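Local coordinates for bottromycin amidohydrolase (Streptomyces purpureus, PDB 6I5S), which acts as a thiazoline-specific, zinc-binding amidohydrolase and serves as the gatekeeper of bottromycin biosynthesis, at residues G232-V237 with D247-A252; V269-V274 with R331-L336; A275-T280 with R284-S289; Q305-D310 with G350-V355. All coordinates share one frame; numbering follows the deposited sequence. Where two conformers were deposited one is given.

Contact 1: residues G232-V237 with D247-A252; sequences GFVPNV and DALADA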
loop_
_atom_site.group_PDB
_atom_site.type_symbol
_atom_site.label_atom_id
_atom_site.label_comp_id
_atom_site.label_asym_id
_atom_site.label_seq_id
_atom_site.Cartn_x
_atom_site.Cartn_y
_atom_site.Cartn_z
ATOM N N GLY A 232 18.074 6.563 -2.441
ATOM C CA GLY A 232 18.548 7.943 -2.387
ATOM C C GLY A 232 19.176 8.277 -1.053
ATOM O O GLY A 232 20.290 8.778 -0.985
ATOM N N PHE A 233 18.451 8.010 0.031
ATOM C CA PHE A 233 19.073 8.049 1.358
ATOM C C PHE A 233 20.016 6.864 1.546
ATOM O O PHE A 233 21.059 6.976 2.210
ATOM C CB PHE A 233 17.996 8.047 2.443
ATOM C CG PHE A 233 17.102 9.270 2.412
ATOM C CD1 PHE A 233 17.559 10.485 2.929
ATOM C CD2 PHE A 233 15.874 9.220 1.804
ATOM C CE1 PHE A 233 16.765 11.613 2.857
ATOM C CE2 PHE A 233 15.069 10.335 1.730
ATOM C CZ PHE A 233 15.520 11.535 2.279
ATOM N N VAL A 234 19.635 5.712 1.014
ATOM C CA VAL A 234 20.494 4.537 0.937
ATOM C C VAL A 234 20.460 4.043 -0.494
ATOM O O VAL A 234 19.518 4.341 -1.231
ATOM C CB VAL A 234 20.025 3.431 1.916
ATOM C CG1 VAL A 234 20.009 3.980 3.292
ATOM C CG2 VAL A 234 18.681 2.936 1.549
ATOM N N PRO A 235 21.447 3.272 -0.902
ATOM C CA PRO A 235 21.469 2.772 -2.266
ATOM C C PRO A 235 20.498 1.616 -2.461
ATOM O O PRO A 235 20.178 0.865 -1.543
ATOM C CB PRO A 235 22.921 2.306 -2.443
ATOM C CG PRO A 235 23.382 2.023 -1.129
ATOM C CD PRO A 235 22.648 2.868 -0.144
ATOM N N ASN A 236 20.045 1.471 -3.697
ATOM C CA ASN A 236 19.291 0.286 -4.080
ATOM C C ASN A 236 20.277 -0.872 -4.217
ATOM O O ASN A 236 20.822 -1.137 -5.306
ATOM C CB ASN A 236 18.516 0.517 -5.387
ATOM C CG ASN A 236 17.755 -0.702 -5.801
ATOM O OD1 ASN A 236 17.805 -1.760 -5.133
ATOM N ND2 ASN A 236 17.025 -0.584 -6.896
ATOM N N VAL A 237 20.587 -1.507 -3.085
ATOM C CA VAL A 237 21.574 -2.583 -3.078
ATOM C C VAL A 237 21.093 -3.813 -3.829
ATOM O O VAL A 237 21.896 -4.689 -4.162
ATOM C CB VAL A 237 21.950 -2.956 -1.624
ATOM C CG1 VAL A 237 22.617 -1.772 -0.935
ATOM C CG2 VAL A 237 20.759 -3.426 -0.823
ATOM N N ASP A 247 26.548 -5.968 2.927
ATOM C CA ASP A 247 27.770 -5.205 3.167
ATOM C C ASP A 247 27.654 -3.788 2.604
ATOM O O ASP A 247 28.076 -2.817 3.236
ATOM C CB ASP A 247 28.967 -5.913 2.518
ATOM C CG ASP A 247 29.330 -7.219 3.195
ATOM O OD1 ASP A 247 28.819 -7.508 4.302
ATOM O OD2 ASP A 247 30.147 -7.957 2.612
ATOM N N ALA A 248 27.133 -3.650 1.390
ATOM C CA ALA A 248 26.964 -2.331 0.797
ATOM C C ALA A 248 25.964 -1.495 1.591
ATOM O O ALA A 248 26.151 -0.294 1.792
ATOM C CB ALA A 248 26.490 -2.483 -0.662
ATOM N N LEU A 249 24.897 -2.108 2.060
ATOM C CA LEU A 249 23.956 -1.350 2.875
ATOM C C LEU A 249 24.617 -0.980 4.202
ATOM O O LEU A 249 24.513 0.166 4.651
ATOM C CB LEU A 249 22.662 -2.142 3.101
ATOM C CG LEU A 249 21.597 -1.518 3.984
ATOM C CD1 LEU A 249 21.089 -0.229 3.338
ATOM C CD2 LEU A 249 20.381 -2.474 4.269
ATOM N N ALA A 250 25.319 -1.934 4.839
ATOM C CA ALA A 250 26.047 -1.615 6.062
ATOM C C ALA A 250 27.008 -0.444 5.862
ATOM O O ALA A 250 27.090 0.447 6.705
ATOM C CB ALA A 250 26.805 -2.843 6.550
ATOM N N ASP A 251 27.741 -0.433 4.743
ATOM C CA ASP A 251 28.665 0.657 4.458
ATOM C C ASP A 251 27.926 1.978 4.294
ATOM O O ASP A 251 28.387 3.023 4.779
ATOM C CB ASP A 251 29.449 0.333 3.198
ATOM C CG ASP A 251 30.522 -0.743 3.415
ATOM O OD1 ASP A 251 30.770 -1.179 4.586
ATOM O OD2 ASP A 251 31.122 -1.146 2.387
ATOM N N ALA A 252 26.796 1.960 3.579
ATOM C CA ALA A 252 26.012 3.170 3.396
ATOM C C ALA A 252 25.555 3.728 4.736
ATOM O O ALA A 252 25.627 4.937 4.988
ATOM C CB ALA A 252 24.807 2.868 2.505
#

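Contact 2: residues V269-V274 with R331-L336; sequences VCPTLV and RIARAL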
loop_
_atom_site.group_PDB
_atom_site.type_symbol
_atom_site.label_atom_id
_atom_site.label_comp_id
_atom_site.label_asym_id
_atom_site.label_seq_id
_atom_site.Cartn_x
_atom_site.Cartn_y
_atom_site.Cartn_z
ATOM N N VAL A 269 7.470 10.227 1.704
ATOM C CA VAL A 269 8.450 9.146 1.741
ATOM C C VAL A 269 7.714 7.849 2.071
ATOM O O VAL A 269 7.055 7.779 3.091
ATOM C CB VAL A 269 9.545 9.429 2.792
ATOM C CG1 VAL A 269 10.436 8.221 2.964
ATOM C CG2 VAL A 269 10.332 10.639 2.371
ATOM N N CYS A 270 7.849 6.833 1.224
ATOM C CA CYS A 270 7.203 5.531 1.396
ATOM C C CYS A 270 8.305 4.490 1.562
ATOM O O CYS A 270 8.820 3.963 0.578
ATOM C CB CYS A 270 6.294 5.217 0.191
ATOM S SG CYS A 270 5.412 3.706 0.417
ATOM N N PRO A 271 8.696 4.154 2.802
ATOM C CA PRO A 271 9.927 3.356 2.990
ATOM C C PRO A 271 9.783 1.862 2.739
ATOM O O PRO A 271 10.806 1.180 2.586
ATOM C CB PRO A 271 10.312 3.639 4.458
ATOM C CG PRO A 271 9.027 4.053 5.135
ATOM C CD PRO A 271 8.212 4.781 4.046
ATOM N N THR A 272 8.562 1.331 2.720
ATOM C CA THR A 272 8.284 -0.095 2.548
ATOM C C THR A 272 9.222 -0.951 3.382
ATOM O O THR A 272 9.889 -1.854 2.891
ATOM C CB THR A 272 8.308 -0.542 1.081
ATOM O OG1 THR A 272 9.615 -0.454 0.538
ATOM C CG2 THR A 272 7.408 0.312 0.224
ATOM N N LEU A 273 9.164 -0.726 4.699
ATOM C CA LEU A 273 10.079 -1.445 5.593
ATOM C C LEU A 273 9.771 -2.938 5.594
ATOM O O LEU A 273 10.691 -3.781 5.677
ATOM C CB LEU A 273 9.989 -0.884 7.006
ATOM C CG LEU A 273 10.433 0.574 7.082
ATOM C CD1 LEU A 273 10.037 1.150 8.460
ATOM C CD2 LEU A 273 11.974 0.763 6.878
ATOM N N VAL A 274 8.483 -3.282 5.516
ATOM C CA VAL A 274 8.077 -4.700 5.482
ATOM C C VAL A 274 8.708 -5.435 4.313
ATOM O O VAL A 274 9.043 -6.626 4.430
ATOM C CB VAL A 274 6.544 -4.824 5.457
ATOM C CG1 VAL A 274 5.927 -4.120 4.236
ATOM C CG2 VAL A 274 6.102 -6.304 5.541
ATOM N N ARG A 331 14.607 3.462 11.872
ATOM C CA ARG A 331 14.976 4.665 12.617
ATOM C C ARG A 331 15.230 5.842 11.689
ATOM O O ARG A 331 14.948 6.987 12.056
ATOM C CB ARG A 331 16.177 4.374 13.530
ATOM C CG ARG A 331 15.811 3.367 14.654
ATOM C CD ARG A 331 16.814 3.437 15.789
ATOM N NE ARG A 331 18.085 2.802 15.441
ATOM C CZ ARG A 331 18.286 1.490 15.455
ATOM N NH1 ARG A 331 17.299 0.665 15.790
ATOM N NH2 ARG A 331 19.473 1.007 15.133
ATOM N N ILE A 332 15.716 5.586 10.478
ATOM C CA ILE A 332 15.876 6.667 9.495
ATOM C C ILE A 332 14.516 7.223 9.084
ATOM O O ILE A 332 14.331 8.454 9.021
ATOM C CB ILE A 332 16.658 6.183 8.269
ATOM C CG1 ILE A 332 18.106 5.899 8.656
ATOM C CG2 ILE A 332 16.587 7.251 7.171
ATOM C CD1 ILE A 332 18.918 5.271 7.558
ATOM N N ALA A 333 13.540 6.330 8.854
ATOM C CA ALA A 333 12.161 6.740 8.557
ATOM C C ALA A 333 11.604 7.592 9.688
ATOM O O ALA A 333 11.015 8.647 9.439
ATOM C CB ALA A 333 11.283 5.510 8.318
ATOM N N ARG A 334 11.852 7.193 10.964
ATOM C CA ARG A 334 11.369 8.009 12.086
ATOM C C ARG A 334 12.047 9.364 12.107
ATOM O O ARG A 334 11.403 10.401 12.328
ATOM C CB ARG A 334 11.588 7.321 13.436
ATOM C CG ARG A 334 11.085 8.209 14.625
ATOM C CD ARG A 334 11.244 7.563 15.969
ATOM N NE ARG A 334 12.630 7.218 16.261
ATOM C CZ ARG A 334 13.067 6.826 17.452
ATOM N NH1 ARG A 334 12.231 6.747 18.483
ATOM N NH2 ARG A 334 14.346 6.521 17.610
ATOM N N ALA A 335 13.353 9.384 11.864
ATOM C CA ALA A 335 14.085 10.639 11.907
ATOM C C ALA A 335 13.620 11.575 10.797
ATOM O O ALA A 335 13.537 12.798 10.991
ATOM C CB ALA A 335 15.595 10.362 11.782
ATOM N N LEU A 336 13.296 11.013 9.634
ATOM C CA LEU A 336 12.729 11.813 8.550
ATOM C C LEU A 336 11.395 12.445 8.961
ATOM O O LEU A 336 11.150 13.640 8.720
ATOM C CB LEU A 336 12.582 10.929 7.306
ATOM C CG LEU A 336 13.847 10.670 6.501
ATOM C CD1 LEU A 336 13.670 9.517 5.489
ATOM C CD2 LEU A 336 14.237 11.951 5.780
#

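Contact 3: residues A275-T280 with R284-S289; sequences AWRART and RFTRPS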
loop_
_atom_site.group_PDB
_atom_site.type_symbol
_atom_site.label_atom_id
_atom_site.label_comp_id
_atom_site.label_asym_id
_atom_site.label_seq_id
_atom_site.Cartn_x
_atom_site.Cartn_y
_atom_site.Cartn_z
ATOM N N ALA A 275 8.882 -4.757 3.177
ATOM C CA ALA A 275 9.528 -5.386 2.014
ATOM C C ALA A 275 11.042 -5.525 2.186
ATOM O O ALA A 275 11.625 -6.560 1.823
ATOM C CB ALA A 275 9.188 -4.558 0.742
ATOM N N TRP A 276 11.709 -4.485 2.682
ATOM C CA TRP A 276 13.118 -4.630 3.099
ATOM C C TRP A 276 13.310 -5.833 4.025
ATOM O O TRP A 276 14.225 -6.638 3.842
ATOM C CB TRP A 276 13.566 -3.366 3.813
ATOM C CG TRP A 276 14.075 -2.218 2.982
ATOM C CD1 TRP A 276 13.401 -1.045 2.707
ATOM C CD2 TRP A 276 15.354 -2.114 2.368
ATOM N NE1 TRP A 276 14.213 -0.197 1.980
ATOM C CE2 TRP A 276 15.423 -0.823 1.763
ATOM C CE3 TRP A 276 16.483 -2.954 2.318
ATOM C CZ2 TRP A 276 16.564 -0.367 1.091
ATOM C CZ3 TRP A 276 17.625 -2.487 1.665
ATOM C CH2 TRP A 276 17.641 -1.205 1.032
ATOM N N ARG A 277 12.467 -5.929 5.049
ATOM C CA ARG A 277 12.545 -7.029 6.016
ATOM C C ARG A 277 12.411 -8.374 5.319
ATOM O O ARG A 277 13.172 -9.297 5.560
ATOM C CB ARG A 277 11.427 -6.840 7.047
ATOM C CG ARG A 277 11.340 -7.879 8.199
ATOM C CD ARG A 277 12.413 -7.614 9.286
ATOM N NE ARG A 277 12.199 -6.298 9.872
ATOM C CZ ARG A 277 13.091 -5.725 10.693
ATOM N NH1 ARG A 277 12.866 -4.523 11.183
ATOM N NH2 ARG A 277 14.223 -6.335 10.992
ATOM N N ALA A 278 11.424 -8.508 4.435
ATOM C CA ALA A 278 11.262 -9.786 3.747
ATOM C C ALA A 278 12.432 -10.122 2.835
ATOM O O ALA A 278 12.792 -11.295 2.714
ATOM C CB ALA A 278 9.928 -9.768 2.959
ATOM N N ARG A 279 13.091 -9.126 2.215
ATOM C CA ARG A 279 14.231 -9.406 1.340
ATOM C C ARG A 279 15.458 -9.921 2.081
ATOM O O ARG A 279 16.362 -10.489 1.449
ATOM C CB ARG A 279 14.605 -8.138 0.534
ATOM C CG ARG A 279 13.525 -7.669 -0.456
ATOM C CD ARG A 279 13.811 -6.256 -1.038
ATOM N NE ARG A 279 12.629 -5.591 -1.627
ATOM C CZ ARG A 279 12.450 -4.266 -1.722
ATOM N NH1 ARG A 279 13.356 -3.398 -1.272
ATOM N NH2 ARG A 279 11.335 -3.801 -2.243
ATOM N N THR A 280 15.546 -9.698 3.401
ATOM C CA THR A 280 16.734 -10.111 4.158
ATOM C C THR A 280 16.825 -11.616 4.291
ATOM O O THR A 280 17.925 -12.147 4.481
ATOM C CB THR A 280 16.743 -9.562 5.580
ATOM O OG1 THR A 280 15.641 -10.094 6.314
ATOM C CG2 THR A 280 16.785 -8.046 5.632
ATOM N N ARG A 284 12.017 -13.729 11.827
ATOM C CA ARG A 284 11.318 -13.262 13.023
ATOM C C ARG A 284 10.024 -12.514 12.672
ATOM O O ARG A 284 8.964 -12.777 13.261
ATOM C CB ARG A 284 12.251 -12.373 13.856
ATOM C CG ARG A 284 11.561 -11.707 15.008
ATOM C CD ARG A 284 12.525 -11.091 16.052
ATOM N NE ARG A 284 11.890 -11.157 17.359
ATOM C CZ ARG A 284 12.121 -12.091 18.271
ATOM N NH1 ARG A 284 13.051 -13.022 18.078
ATOM N NH2 ARG A 284 11.443 -12.066 19.404
ATOM N N PHE A 285 10.090 -11.551 11.729
ATOM C CA PHE A 285 8.911 -10.770 11.378
ATOM C C PHE A 285 8.255 -11.205 10.080
ATOM O O PHE A 285 7.054 -10.985 9.922
ATOM C CB PHE A 285 9.276 -9.283 11.286
ATOM C CG PHE A 285 9.700 -8.710 12.628
ATOM C CD1 PHE A 285 8.765 -8.554 13.645
ATOM C CD2 PHE A 285 11.037 -8.408 12.881
ATOM C CE1 PHE A 285 9.142 -8.094 14.895
ATOM C CE2 PHE A 285 11.429 -7.938 14.121
ATOM C CZ PHE A 285 10.490 -7.768 15.127
ATOM N N THR A 286 9.011 -11.789 9.146
ATOM C CA THR A 286 8.453 -12.174 7.845
ATOM C C THR A 286 7.737 -13.512 7.939
ATOM O O THR A 286 6.718 -13.726 7.254
ATOM C CB THR A 286 9.592 -12.219 6.803
ATOM O OG1 THR A 286 10.190 -10.930 6.708
ATOM C CG2 THR A 286 9.107 -12.634 5.393
ATOM N N ARG A 287 8.305 -14.420 8.731
ATOM C CA ARG A 287 7.741 -15.726 9.041
ATOM C C ARG A 287 7.387 -16.516 7.779
ATOM O O ARG A 287 6.258 -16.969 7.610
ATOM C CB ARG A 287 6.532 -15.589 9.958
ATOM C CG ARG A 287 6.746 -14.520 11.052
ATOM C CD ARG A 287 6.477 -14.958 12.410
ATOM N NE ARG A 287 5.255 -15.718 12.546
ATOM C CZ ARG A 287 5.173 -16.991 12.894
ATOM N NH1 ARG A 287 6.271 -17.684 13.192
ATOM N NH2 ARG A 287 3.968 -17.559 12.956
ATOM N N PRO A 288 8.350 -16.715 6.886
ATOM C CA PRO A 288 8.082 -17.597 5.757
ATOM C C PRO A 288 7.694 -18.980 6.273
ATOM O O PRO A 288 8.261 -19.487 7.237
ATOM C CB PRO A 288 9.403 -17.605 4.983
ATOM C CG PRO A 288 10.409 -17.266 5.982
ATOM C CD PRO A 288 9.762 -16.309 6.928
ATOM N N SER A 289 6.729 -19.598 5.608
ATOM C CA SER A 289 6.236 -20.889 6.049
ATOM C C SER A 289 5.565 -21.570 4.874
ATOM O O SER A 289 5.217 -20.934 3.875
ATOM C CB SER A 289 5.247 -20.734 7.209
ATOM O OG SER A 289 4.106 -19.964 6.800
#

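Contact 4: residues Q305-D310 with G350-V355; sequences QAAARD and GNPFVV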
loop_
_atom_site.group_PDB
_atom_site.type_symbol
_atom_site.label_atom_id
_atom_site.label_comp_id
_atom_site.label_asym_id
_atom_site.label_seq_id
_atom_site.Cartn_x
_atom_site.Cartn_y
_atom_site.Cartn_z
ATOM N N GLN A 305 8.839 -19.645 -3.438
ATOM C CA GLN A 305 9.498 -20.852 -2.958
ATOM C C GLN A 305 11.016 -20.708 -3.034
ATOM O O GLN A 305 11.753 -21.199 -2.157
ATOM C CB GLN A 305 9.040 -22.043 -3.785
ATOM C CG GLN A 305 9.557 -23.395 -3.238
ATOM C CD GLN A 305 8.557 -24.054 -2.358
ATOM O OE1 GLN A 305 7.377 -24.075 -2.679
ATOM N NE2 GLN A 305 9.007 -24.586 -1.225
ATOM N N ALA A 306 11.504 -20.018 -4.063
ATOM C CA ALA A 306 12.945 -19.766 -4.151
ATOM C C ALA A 306 13.417 -18.878 -3.015
ATOM O O ALA A 306 14.499 -19.078 -2.464
ATOM C CB ALA A 306 13.278 -19.137 -5.493
ATOM N N ALA A 307 12.633 -17.882 -2.665
ATOM C CA ALA A 307 12.992 -17.035 -1.543
ATOM C C ALA A 307 12.970 -17.828 -0.239
ATOM O O ALA A 307 13.802 -17.601 0.645
ATOM C CB ALA A 307 12.042 -15.843 -1.470
ATOM N N ALA A 308 12.022 -18.757 -0.103
ATOM C CA ALA A 308 11.985 -19.623 1.072
ATOM C C ALA A 308 13.255 -20.448 1.196
ATOM O O ALA A 308 13.740 -20.684 2.306
ATOM C CB ALA A 308 10.761 -20.534 1.009
ATOM N N ARG A 309 13.784 -20.936 0.073
ATOM C CA ARG A 309 15.049 -21.664 0.076
ATOM C C ARG A 309 16.190 -20.777 0.553
ATOM O O ARG A 309 17.043 -21.214 1.343
ATOM C CB ARG A 309 15.331 -22.194 -1.323
ATOM C CG ARG A 309 16.543 -23.113 -1.402
ATOM C CD ARG A 309 16.408 -24.391 -0.547
ATOM N NE ARG A 309 15.180 -25.141 -0.828
ATOM C CZ ARG A 309 15.043 -26.057 -1.792
ATOM N NH1 ARG A 309 16.067 -26.379 -2.587
ATOM N NH2 ARG A 309 13.863 -26.655 -1.969
ATOM N N ASP A 310 16.212 -19.517 0.102
ATOM C CA ASP A 310 17.227 -18.595 0.597
ATOM C C ASP A 310 17.091 -18.433 2.100
ATOM O O ASP A 310 18.088 -18.433 2.826
ATOM C CB ASP A 310 17.122 -17.217 -0.065
ATOM C CG ASP A 310 17.874 -17.108 -1.391
ATOM O OD1 ASP A 310 18.847 -17.840 -1.612
ATOM O OD2 ASP A 310 17.488 -16.245 -2.229
ATOM N N GLY A 350 3.151 -8.644 -2.943
ATOM C CA GLY A 350 3.475 -9.422 -4.124
ATOM C C GLY A 350 4.901 -9.915 -4.140
ATOM O O GLY A 350 5.174 -10.960 -4.712
ATOM N N ASN A 351 5.814 -9.159 -3.546
ATOM C CA ASN A 351 7.167 -9.656 -3.297
ATOM C C ASN A 351 7.084 -10.878 -2.392
ATOM O O ASN A 351 6.099 -11.042 -1.639
ATOM C CB ASN A 351 8.020 -8.599 -2.606
ATOM C CG ASN A 351 8.546 -7.537 -3.540
ATOM O OD1 ASN A 351 8.073 -7.409 -4.645
ATOM N ND2 ASN A 351 9.498 -6.734 -3.064
ATOM N N PRO A 352 8.089 -11.762 -2.430
ATOM C CA PRO A 352 7.981 -12.988 -1.642
ATOM C C PRO A 352 7.692 -12.761 -0.164
ATOM O O PRO A 352 8.357 -11.971 0.510
ATOM C CB PRO A 352 9.327 -13.645 -1.883
ATOM C CG PRO A 352 9.735 -13.194 -3.302
ATOM C CD PRO A 352 9.271 -11.789 -3.338
ATOM N N PHE A 353 6.622 -13.403 0.308
ATOM C CA PHE A 353 6.164 -13.383 1.698
ATOM C C PHE A 353 5.657 -12.025 2.154
ATOM O O PHE A 353 5.504 -11.797 3.360
ATOM C CB PHE A 353 7.275 -13.929 2.605
ATOM C CG PHE A 353 7.579 -15.336 2.258
ATOM C CD1 PHE A 353 6.635 -16.323 2.501
ATOM C CD2 PHE A 353 8.731 -15.669 1.602
ATOM C CE1 PHE A 353 6.866 -17.634 2.137
ATOM C CE2 PHE A 353 8.967 -16.991 1.240
ATOM C CZ PHE A 353 8.032 -17.960 1.509
ATOM N N VAL A 354 5.322 -11.140 1.209
ATOM C CA VAL A 354 4.632 -9.881 1.499
ATOM C C VAL A 354 3.211 -10.030 0.967
ATOM O O VAL A 354 2.992 -9.905 -0.237
ATOM C CB VAL A 354 5.349 -8.691 0.900
ATOM C CG1 VAL A 354 4.695 -7.410 1.397
ATOM C CG2 VAL A 354 6.845 -8.733 1.284
ATOM N N VAL A 355 2.271 -10.350 1.858
ATOM C CA VAL A 355 0.920 -10.756 1.465
ATOM C C VAL A 355 0.021 -9.535 1.497
ATOM O O VAL A 355 -0.111 -8.882 2.535
ATOM C CB VAL A 355 0.373 -11.851 2.391
ATOM C CG1 VAL A 355 -1.095 -12.257 2.001
ATOM C CG2 VAL A 355 1.258 -13.098 2.353
#

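Contact 1: residues G232-V237 with D247-A252
P235 and A252 come closest in this contact. The CD corner of the proline ring lies 3.4 Å from A252 CB, tighter than carbons usually pack. CG of the same ring stands farther back, 4.0 Å from that A252 CB methyl. The other end of the contact belongs to V237. Its CG1 methyl meets A248 CB at 3.9 Å and L249 CB at 4.1 Å. It also sits 3.8 Å from L249 N, so CG1 covers the helix backbone between two successive residues. CG1 is anti to the carbonyl carbon of V237 (chi1 -63°), which turns this branch onto the helix. V234 takes part through CB, 4.1 Å from L249 CD1. L249 reaches the loop because CG extends anti to the backbone N (chi1 177°). The small A248 and A252 let the loop come near the helix: the CA atoms of V234 and A252 are 6.2 Å apart.

A second shell holds both pieces. W276 of helix 273-280 packs on V234, V237 and L249 together. From helix 316-338, L329 touches V234 and L325 touches L249. On the loop, N236 is the centre of an inverse gamma turn, and its OD1 accepts a hydrogen bond from F238 N. On the helix, D247 OD1 forms a salt bridge with R321.

All the side chains that meet across the contact are apolar. The fit of loop 232-237 on helix 245-254 therefore depends on shape and on burial of V234, V237 and L249, while polar bonds to other residues help to anchor each piece.

Contact 2: residues V269-V274 with R331-L336
This is a buried, wholly apolar contact between a strand end and a helix. V269 and P271, at the end of strand 268-270 and just beyond it, pack against A333 and L336 of helix 316-338. The touching atoms are few. V269 CG1 meets L336 CD1 at 4.3 Å. This CG1 branch extends anti to the backbone N of V269 (chi1 172°), which carries it to the leucine. Two residues further on, P271 CG of the proline ring meets A333 CB at 4.2 Å. The backbones stay well apart there, with P271 CA 6.9 Å from A333 CA. A333 and L336 lie three residues apart and so share one face of the helix. L261 and A264 also cover L336.

Past P271 the chain enters helix 273-280. T272 holds the N-cap position, but its side chain does not cap. The carboxylate of E363 instead accepts hydrogen bonds from L273 N and V274 N. T272 OG1 is hydrogen-bonded to ND1 of H229, a zinc ligand, and so probably helps to orient that ring.

Strand 268-270 lies between 226-228 and 342-343 in a parallel sheet. Helix 316-338 is the last helix before strand 342-343, so it belongs to a beta-alpha-beta crossover. A helix packed outside parallel strands, with metal ligands at the strand ends, is consistent with the beta/alpha barrel of the amidohydrolase superfamily.

Contact 3: residues A275-T280 with R284-S289
The carbonyl O of R277, whose side chain packs on F285 and T286, is gripped twice by T280. T280 OG1 donates to R277 O at 2.7 Å, with a C=O...OG1 angle of 148°. T280 N reaches the same R277 O at 3.2 Å.

The R277 chain bends at chi2 (77°) and chi3, which folds the guanidinium back beside F285. F285 CD2 lies over one guanidinium face, 3.9 Å from R277 NE, with the two planes 56° apart. E366 pairs with R277 NE in a salt bridge, and D327 does so with NH1. A leucine in place of R277 would probably leave E366 and D327 without their cationic mate and take away the flat group that lies against F285 CD2. T286 OG1 sits 3.4 Å from A278 CA, and T286 CG2 lies 3.8 Å from A278 CB. Both F285 N and T286 OG1 are hydrogen-bonded to the carboxylate of E282, which holds the loop in place.

The loop 284-289 thus folds back along helix 273-280 before helix 290-295 begins. On helix 273-280, W276, R277 and T280 also pack on V326 of helix 316-338, and W276 reaches L249 of helix 245-254.

Contact 4: residues Q305-D310 with G350-V355
A307 opens the contact with P352. Its CB methyl meets P352 CB at 3.5 Å, and P352 CG lies 4.0 Å from the same A307 CB. The methyl therefore meets the proline ring at its CB-CG edge. The same A307 CB also comes near the rim of the F353 ring, 4.3 Å from CE2. The next residue, A308, meets F353 in two ways. A308 N lies 3.8 Å from F353 CE2, in the plane of the ring and at its edge. A308 CB touches F353 CZ, also at 3.8 Å. The phenylalanine thus points its rim, not its face, at the helix. F353 has CG anti to its carbonyl carbon (chi1 -62°), which carries the ring out from the loop to A308.

P352 and F353 are the two central residues of a type II beta turn from N351 to V354. It is closed by V354 N bonded to N351 O at 3.0 Å. F353 has left-handed backbone angles (67°/19°), a place often held by glycine in such turns. A further backbone bond, from G350 N to V354 O, ties the loop across its base.

W304, on the same helix 301-313, adds to the grip. Its NE1 is hydrogen-bonded to G350 O, and its side chain touches P352 and F353. On another flank, V292 and L293 of helix 290-295 cover F353.

The turn follows strand 342-343 and the zinc ligand D348, and the side chain of P352 is about 10 Å from a bound zinc ion. A loop running on from a metal-binding aspartate past a strand end is consistent with the amidohydrolase superfamily, where such an aspartate follows the last barrel strand.

Contacts 1, 2 and 3 meet around helix 273-280, which contacts 2 and 3 both use. W276 joins them: its ring packs on V234, V237 and L249 of contact 1 and on P271 O of contact 2. Contact 1 also reaches contact 2 directly, through F233 and L336. Contacts 3 and 4 are the nearest pair, with centres about 8 Å apart; T286 touches F353, and A278 touches V354. Contacts 1 and 4 have centres about 22 Å apart and do not touch. Along the chain contact 1 comes first, contact 3 falls within the span of contact 2, and contacts 2 and 4 interleave. Each has a side chain about 10 to 12 Å from a bound zinc ion, so they pack the surroundings of the metal ligands.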